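Ditrans,polycis-undecaprenyl-diphosphate synthase ((2E,6E)-farnesyl-diphosphate specific) (Acinetobacter baumannii, PDB 6ACS) probably catalyses the sequential condensation of isopentenyl diphosphate with farnesyl diphosphate to make undecaprenyl diphosphate, the lipid carrier precursor for bacterial cell-wall synthesis. Local coordinates at residues R69-Y72 / E73-L77; M78-L81 / E82-H86. All coordinates share one frame; numbering follows the deposited sequence.

Contact 1. Residues R69-Y72 / E73-L77; sequences RPQY and EVDLL
Glu73 and Arg69 meet through one carboxylate oxygen, Glu73 OE1, which lies at the edge of the guanidinium, near its plane, and 3.6 Å from Arg69 NH1 in a salt bridge. The arginine's methylenes also border this oxygen, Arg69 CD lying 3.4 Å from Glu73 OE1. OE1 alone makes the approach, so the pairing is one-pronged; the two side chains cross at about a right angle, and their charged planes, 48° apart, are not coplanar. Glu73 carries CG beside its own backbone N (chi1 -68°) and runs extended from there, which brings it alongside Pro70; Pro70 CD lies 3.6 Å from Glu73 OE1. Arg69, predicted to bind substrate, uses NH2 for a hydrogen bond to Ser63 OG, so Ser63 holds the other end of the guanidinium.

Tyr72 forms the second half of the contact. With CG anti to the backbone N (chi1 176°), its ring reaches over Leu76: Leu76 CG lies 4.1 Å above one ring face, offset toward the rim, and Leu76 CD1 is 3.7 Å from Tyr72 CE2. Gln71, bent at chi2, adds a hydrogen bond from NE2 to Asp75 OD1 at 3.1 Å, met from above the carboxylate plane. Glu73, three residues after the N-cap, is placed where its negative charge would be expected to interact favourably with the helix N-terminus.

This surface contact, its centre about 24 Å from the centre of the chain, is untouched by the other subunit of the dimer. Pro70 occupies the N-cap, and its carbonyl oxygen accepts the first i to i+4 bond from Val74 N at 3.1 Å. These residues are therefore the start of helix 71-95, which follows strand 56-61 in the chain and precedes strand 97-102.

Contact 2. Residues M78-L81 / E82-H86; sequences MKLL and EETIH
The carbonyl of Leu80 is approached from opposite faces of its plane by two donors of one residue, Thr84. Thr84 OG1 gives a hydrogen bond of 2.7 Å to Leu80 O from 38° out of that plane, and Thr84 N supplies the regular helical bond at 2.9 Å to Leu80 O. The hydroxyl can fold back this way because it sits beside its own backbone N (chi1 -56°).

Two further flat groups, the carboxylates of Glu82 and Glu83, meet the bent chain of Lys79, each through OE1. Glu83 OE1 is 3.3 Å from Lys79 CE, a methylene. Glu82 OE1 lies 3.6 Å from Lys79 CD and 3.9 Å from Lys79 NZ, a long salt bridge in which the side chains cross at about a right angle. On the apolar side, Leu81 CG and Ile85 CD1 touch at 4.1 Å.

This middle part of helix 71-95 packs against helix 110-123: Met78 and Glu82 lie on Leu112, while Glu82 and His86 touch Leu115. Met78 also meets Pro109, and Leu81 rests on Val135, just beyond strand 129-134.

How the contacts relate
Contacts 1 and 2 are successive parts of one helix, 71-95, with centres 13 Å apart; their segments adjoin in sequence, and the helix runs on without a break. Contact 2 lies closer to the chain centre (about 18 Å against 24 Å, centre to centre) and includes buried residues, Glu82 and Ile85, whereas contact 1 has none. Contact 1 contributes Arg69 to the predicted substrate site. The side chain of Arg69 is about 9 Å from that of Asp18, the predicted magnesium ligand, whereas that of Met78 in contact 2 is about 10 Å from the Arg69 side chain and about 11 Å from that of Ser63. A glycerol, probably from the crystallisation liquor, lies about 5 Å from the Met78 side chain.

Contact 1. Residues R69-Y72 / E73-L77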
ATOM      1  N   ARG B  69      18.201  -0.690  18.609  1.00102.90           N
ATOM      2  CA  ARG B  69      19.632  -0.960  18.664  1.00 91.33           C
ATOM      3  C   ARG B  69      20.192  -0.433  19.981  1.00 81.43           C
ATOM      4  O   ARG B  69      19.489   0.283  20.704  1.00 79.16           O
ATOM      5  CB  ARG B  69      20.366  -0.316  17.485  1.00 90.39           C
ATOM      6  CG  ARG B  69      19.923  -0.754  16.106  1.00 90.28           C
ATOM      7  CD  ARG B  69      20.752  -0.032  15.056  1.00 91.01           C
ATOM      8  NE  ARG B  69      20.439  -0.460  13.697  1.00 93.34           N
ATOM      9  CZ  ARG B  69      21.001  -1.509  13.103  1.00 94.38           C
ATOM     10  NH1 ARG B  69      21.903  -2.235  13.754  1.00 94.35           N
ATOM     11  NH2 ARG B  69      20.663  -1.834  11.861  1.00 93.15           N
ATOM     12  N   PRO B  70      21.437  -0.763  20.330  1.00 75.73           N
ATOM     13  CA  PRO B  70      22.076  -0.105  21.473  1.00 72.96           C
ATOM     14  C   PRO B  70      22.021   1.408  21.328  1.00 68.21           C
ATOM     15  O   PRO B  70      22.095   1.948  20.221  1.00 68.25           O
ATOM     16  CB  PRO B  70      23.515  -0.623  21.420  1.00 75.32           C
ATOM     17  CG  PRO B  70      23.396  -1.954  20.781  1.00 77.04           C
ATOM     18  CD  PRO B  70      22.274  -1.852  19.790  1.00 75.62           C
ATOM     19  N   GLN B  71      21.880   2.089  22.468  1.00 69.64           N
ATOM     20  CA  GLN B  71      21.737   3.542  22.450  1.00 67.53           C
ATOM     21  C   GLN B  71      22.917   4.216  21.761  1.00 62.03           C
ATOM     22  O   GLN B  71      22.742   5.239  21.088  1.00 58.55           O
ATOM     23  CB  GLN B  71      21.598   4.066  23.880  1.00 69.01           C
ATOM     24  CG  GLN B  71      21.256   5.539  23.985  1.00 69.38           C
ATOM     25  CD  GLN B  71      19.956   5.883  23.296  1.00 74.30           C
ATOM     26  OE1 GLN B  71      18.990   5.115  23.346  1.00 77.01           O
ATOM     27  NE2 GLN B  71      19.921   7.042  22.644  1.00 75.05           N
ATOM     28  N   TYR B  72      24.117   3.652  21.907  1.00 58.53           N
ATOM     29  CA  TYR B  72      25.300   4.211  21.260  1.00 57.49           C
ATOM     30  C   TYR B  72      25.162   4.205  19.736  1.00 57.78           C
ATOM     31  O   TYR B  72      25.561   5.167  19.058  1.00 53.58           O
ATOM     32  CB  TYR B  72      26.532   3.431  21.711  1.00 54.93           C
ATOM     33  CG  TYR B  72      27.812   3.846  21.043  1.00 53.77           C
ATOM     34  CD1 TYR B  72      28.456   5.023  21.410  1.00 50.34           C
ATOM     35  CD2 TYR B  72      28.389   3.059  20.060  1.00 52.86           C
ATOM     36  CE1 TYR B  72      29.628   5.407  20.806  1.00 48.77           C
ATOM     37  CE2 TYR B  72      29.556   3.433  19.451  1.00 49.90           C
ATOM     38  CZ  TYR B  72      30.171   4.606  19.827  1.00 48.06           C
ATOM     39  OH  TYR B  72      31.331   4.972  19.218  1.00 48.56           O
ATOM     40  N   GLU B  73      24.611   3.122  19.177  1.00 54.65           N
ATOM     41  CA  GLU B  73      24.406   3.067  17.735  1.00 54.62           C
ATOM     42  C   GLU B  73      23.339   4.057  17.288  1.00 49.66           C
ATOM     43  O   GLU B  73      23.477   4.693  16.234  1.00 46.29           O
ATOM     44  CB  GLU B  73      24.037   1.649  17.304  1.00 62.10           C
ATOM     45  CG  GLU B  73      25.167   0.650  17.462  1.00 68.91           C
ATOM     46  CD  GLU B  73      24.763  -0.760  17.069  1.00 73.41           C
ATOM     47  OE1 GLU B  73      23.609  -0.944  16.616  1.00 73.98           O
ATOM     48  OE2 GLU B  73      25.606  -1.678  17.198  1.00 73.82           O
ATOM     49  N   VAL B  74      22.266   4.197  18.073  1.00 48.20           N
ATOM     50  CA  VAL B  74      21.233   5.173  17.739  1.00 47.31           C
ATOM     51  C   VAL B  74      21.811   6.579  17.738  1.00 43.26           C
ATOM     52  O   VAL B  74      21.510   7.389  16.851  1.00 42.61           O
ATOM     53  CB  VAL B  74      20.048   5.057  18.713  1.00 49.09           C
ATOM     54  CG1 VAL B  74      19.002   6.100  18.374  1.00 48.47           C
ATOM     55  CG2 VAL B  74      19.458   3.655  18.661  1.00 49.08           C
ATOM     56  N   ASP B  75      22.663   6.886  18.719  1.00 42.58           N
ATOM     57  CA  ASP B  75      23.313   8.190  18.760  1.00 43.61           C
ATOM     58  C   ASP B  75      24.182   8.407  17.530  1.00 42.62           C
ATOM     59  O   ASP B  75      24.162   9.492  16.938  1.00 42.63           O
ATOM     60  CB  ASP B  75      24.163   8.334  20.027  1.00 52.90           C
ATOM     61  CG  ASP B  75      23.343   8.289  21.306  1.00 63.67           C
ATOM     62  OD1 ASP B  75      22.143   8.634  21.278  1.00 67.00           O
ATOM     63  OD2 ASP B  75      23.919   7.918  22.352  1.00 67.91           O
ATOM     64  N   LEU B  76      24.978   7.400  17.144  1.00 41.22           N
ATOM     65  CA  LEU B  76      25.799   7.556  15.944  1.00 41.33           C
ATOM     66  C   LEU B  76      24.936   7.821  14.718  1.00 41.09           C
ATOM     67  O   LEU B  76      25.265   8.680  13.893  1.00 41.11           O
ATOM     68  CB  LEU B  76      26.665   6.318  15.709  1.00 41.55           C
ATOM     69  CG  LEU B  76      27.784   6.000  16.687  1.00 44.81           C
ATOM     70  CD1 LEU B  76      28.577   4.801  16.177  1.00 47.21           C
ATOM     71  CD2 LEU B  76      28.686   7.215  16.873  1.00 46.34           C
ATOM     72  N   LEU B  77      23.828   7.088  14.579  1.00 40.87           N
ATOM     73  CA  LEU B  77      22.958   7.284  13.424  1.00 42.30           C
ATOM     74  C   LEU B  77      22.354   8.682  13.425  1.00 40.47           C
ATOM     75  O   LEU B  77      22.271   9.331  12.375  1.00 40.42           O
ATOM     76  CB  LEU B  77      21.857   6.224  13.411  1.00 40.46           C
ATOM     77  CG  LEU B  77      22.308   4.807  13.081  1.00 43.17           C
ATOM     78  CD1 LEU B  77      21.211   3.808  13.407  1.00 46.96           C
ATOM     79  CD2 LEU B  77      22.697   4.725  11.600  1.00 44.49           C
TER

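Contact 2. Residues M78-L81 / E82-H86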
ATOM      1  N   MET B  78      21.957   9.174  14.601  1.00 40.40           N
ATOM      2  CA  MET B  78      21.402  10.519  14.699  1.00 44.23           C
ATOM      3  C   MET B  78      22.438  11.569  14.333  1.00 40.47           C
ATOM      4  O   MET B  78      22.138  12.532  13.619  1.00 40.39           O
ATOM      5  CB  MET B  78      20.899  10.773  16.120  1.00 45.58           C
ATOM      6  CG  MET B  78      19.729   9.921  16.550  1.00 55.44           C
ATOM      7  SD  MET B  78      18.175  10.442  15.825  1.00 61.04           S
ATOM      8  CE  MET B  78      18.109   9.492  14.305  1.00 60.70           C
ATOM      9  N   LYS B  79      23.665  11.406  14.826  1.00 40.76           N
ATOM     10  CA  LYS B  79      24.725  12.348  14.478  1.00 40.99           C
ATOM     11  C   LYS B  79      25.012  12.314  12.983  1.00 41.02           C
ATOM     12  O   LYS B  79      25.250  13.358  12.358  1.00 41.09           O
ATOM     13  CB  LYS B  79      25.987  12.033  15.283  1.00 43.01           C
ATOM     14  CG  LYS B  79      27.109  13.019  15.038  1.00 55.50           C
ATOM     15  CD  LYS B  79      26.652  14.430  15.397  1.00 66.43           C
ATOM     16  CE  LYS B  79      27.423  15.490  14.621  1.00 73.12           C
ATOM     17  NZ  LYS B  79      27.054  16.871  15.055  1.00 75.74           N
ATOM     18  N   LEU B  80      24.995  11.121  12.389  1.00 41.01           N
ATOM     19  CA  LEU B  80      25.235  11.020  10.956  1.00 43.58           C
ATOM     20  C   LEU B  80      24.143  11.743  10.184  1.00 41.26           C
ATOM     21  O   LEU B  80      24.424  12.466   9.223  1.00 40.91           O
ATOM     22  CB  LEU B  80      25.315   9.552  10.546  1.00 45.38           C
ATOM     23  CG  LEU B  80      25.847   9.256   9.151  1.00 46.85           C
ATOM     24  CD1 LEU B  80      27.213   9.903   8.945  1.00 41.54           C
ATOM     25  CD2 LEU B  80      25.931   7.746   8.963  1.00 49.87           C
ATOM     26  N   LEU B  81      22.891  11.565  10.605  1.00 41.39           N
ATOM     27  CA  LEU B  81      21.782  12.266   9.969  1.00 40.31           C
ATOM     28  C   LEU B  81      21.947  13.776  10.083  1.00 40.36           C
ATOM     29  O   LEU B  81      21.766  14.504   9.099  1.00 40.70           O
ATOM     30  CB  LEU B  81      20.460  11.815  10.602  1.00 40.01           C
ATOM     31  CG  LEU B  81      19.184  12.491  10.118  1.00 42.14           C
ATOM     32  CD1 LEU B  81      18.991  12.233   8.630  1.00 43.28           C
ATOM     33  CD2 LEU B  81      17.987  11.970  10.915  1.00 40.04           C
ATOM     34  N   GLU B  82      22.315  14.263  11.269  1.00 40.43           N
ATOM     35  CA  GLU B  82      22.499  15.705  11.451  1.00 44.60           C
ATOM     36  C   GLU B  82      23.600  16.241  10.539  1.00 43.02           C
ATOM     37  O   GLU B  82      23.437  17.282   9.880  1.00 42.30           O
ATOM     38  CB  GLU B  82      22.818  16.015  12.913  1.00 45.87           C
ATOM     39  CG  GLU B  82      21.682  15.718  13.876  1.00 53.00           C
ATOM     40  CD  GLU B  82      22.109  15.811  15.331  1.00 59.49           C
ATOM     41  OE1 GLU B  82      23.326  15.888  15.590  1.00 60.48           O
ATOM     42  OE2 GLU B  82      21.225  15.809  16.215  1.00 61.92           O
ATOM     43  N   GLU B  83      24.737  15.544  10.493  1.00 43.84           N
ATOM     44  CA  GLU B  83      25.838  15.989   9.644  1.00 47.86           C
ATOM     45  C   GLU B  83      25.441  15.953   8.175  1.00 45.15           C
ATOM     46  O   GLU B  83      25.851  16.815   7.387  1.00 43.97           O
ATOM     47  CB  GLU B  83      27.072  15.121   9.888  1.00 56.14           C
ATOM     48  CG  GLU B  83      28.380  15.822   9.604  1.00 68.33           C
ATOM     49  CD  GLU B  83      29.186  16.053  10.865  1.00 77.47           C
ATOM     50  OE1 GLU B  83      29.110  15.205  11.783  1.00 78.99           O
ATOM     51  OE2 GLU B  83      29.888  17.085  10.941  1.00 82.20           O
ATOM     52  N   THR B  84      24.640  14.961   7.787  1.00 43.15           N
ATOM     53  CA  THR B  84      24.215  14.856   6.396  1.00 48.50           C
ATOM     54  C   THR B  84      23.251  15.979   6.021  1.00 51.77           C
ATOM     55  O   THR B  84      23.335  16.535   4.918  1.00 48.56           O
ATOM     56  CB  THR B  84      23.597  13.480   6.159  1.00 54.76           C
ATOM     57  OG1 THR B  84      24.546  12.467   6.541  1.00 52.19           O
ATOM     58  CG2 THR B  84      23.211  13.305   4.694  1.00 55.82           C
ATOM     59  N   ILE B  85      22.327  16.326   6.919  1.00 40.63           N
ATOM     60  CA  ILE B  85      21.450  17.468   6.663  1.00 40.49           C
ATOM     61  C   ILE B  85      22.286  18.730   6.471  1.00 44.02           C
ATOM     62  O   ILE B  85      22.056  19.523   5.537  1.00 47.17           O
ATOM     63  CB  ILE B  85      20.428  17.630   7.805  1.00 44.01           C
ATOM     64  CG1 ILE B  85      19.499  16.410   7.869  1.00 39.95           C
ATOM     65  CG2 ILE B  85      19.628  18.908   7.626  1.00 40.45           C
ATOM     66  CD1 ILE B  85      18.611  16.399   9.079  1.00 44.60           C
ATOM     67  N   HIS B  86      23.266  18.937   7.362  1.00 46.39           N
ATOM     68  CA  HIS B  86      24.158  20.088   7.235  1.00 54.69           C
ATOM     69  C   HIS B  86      24.844  20.100   5.877  1.00 60.77           C
ATOM     70  O   HIS B  86      24.889  21.132   5.198  1.00 59.48           O
ATOM     71  CB  HIS B  86      25.216  20.076   8.341  1.00 61.34           C
ATOM     72  CG  HIS B  86      24.730  20.582   9.662  1.00 70.36           C
ATOM     73  ND1 HIS B  86      24.136  21.816   9.816  1.00 73.40           N
ATOM     74  CD2 HIS B  86      24.779  20.032  10.900  1.00 72.98           C
ATOM     75  CE1 HIS B  86      23.822  21.998  11.088  1.00 73.16           C
ATOM     76  NE2 HIS B  86      24.203  20.930  11.767  1.00 73.04           N
TER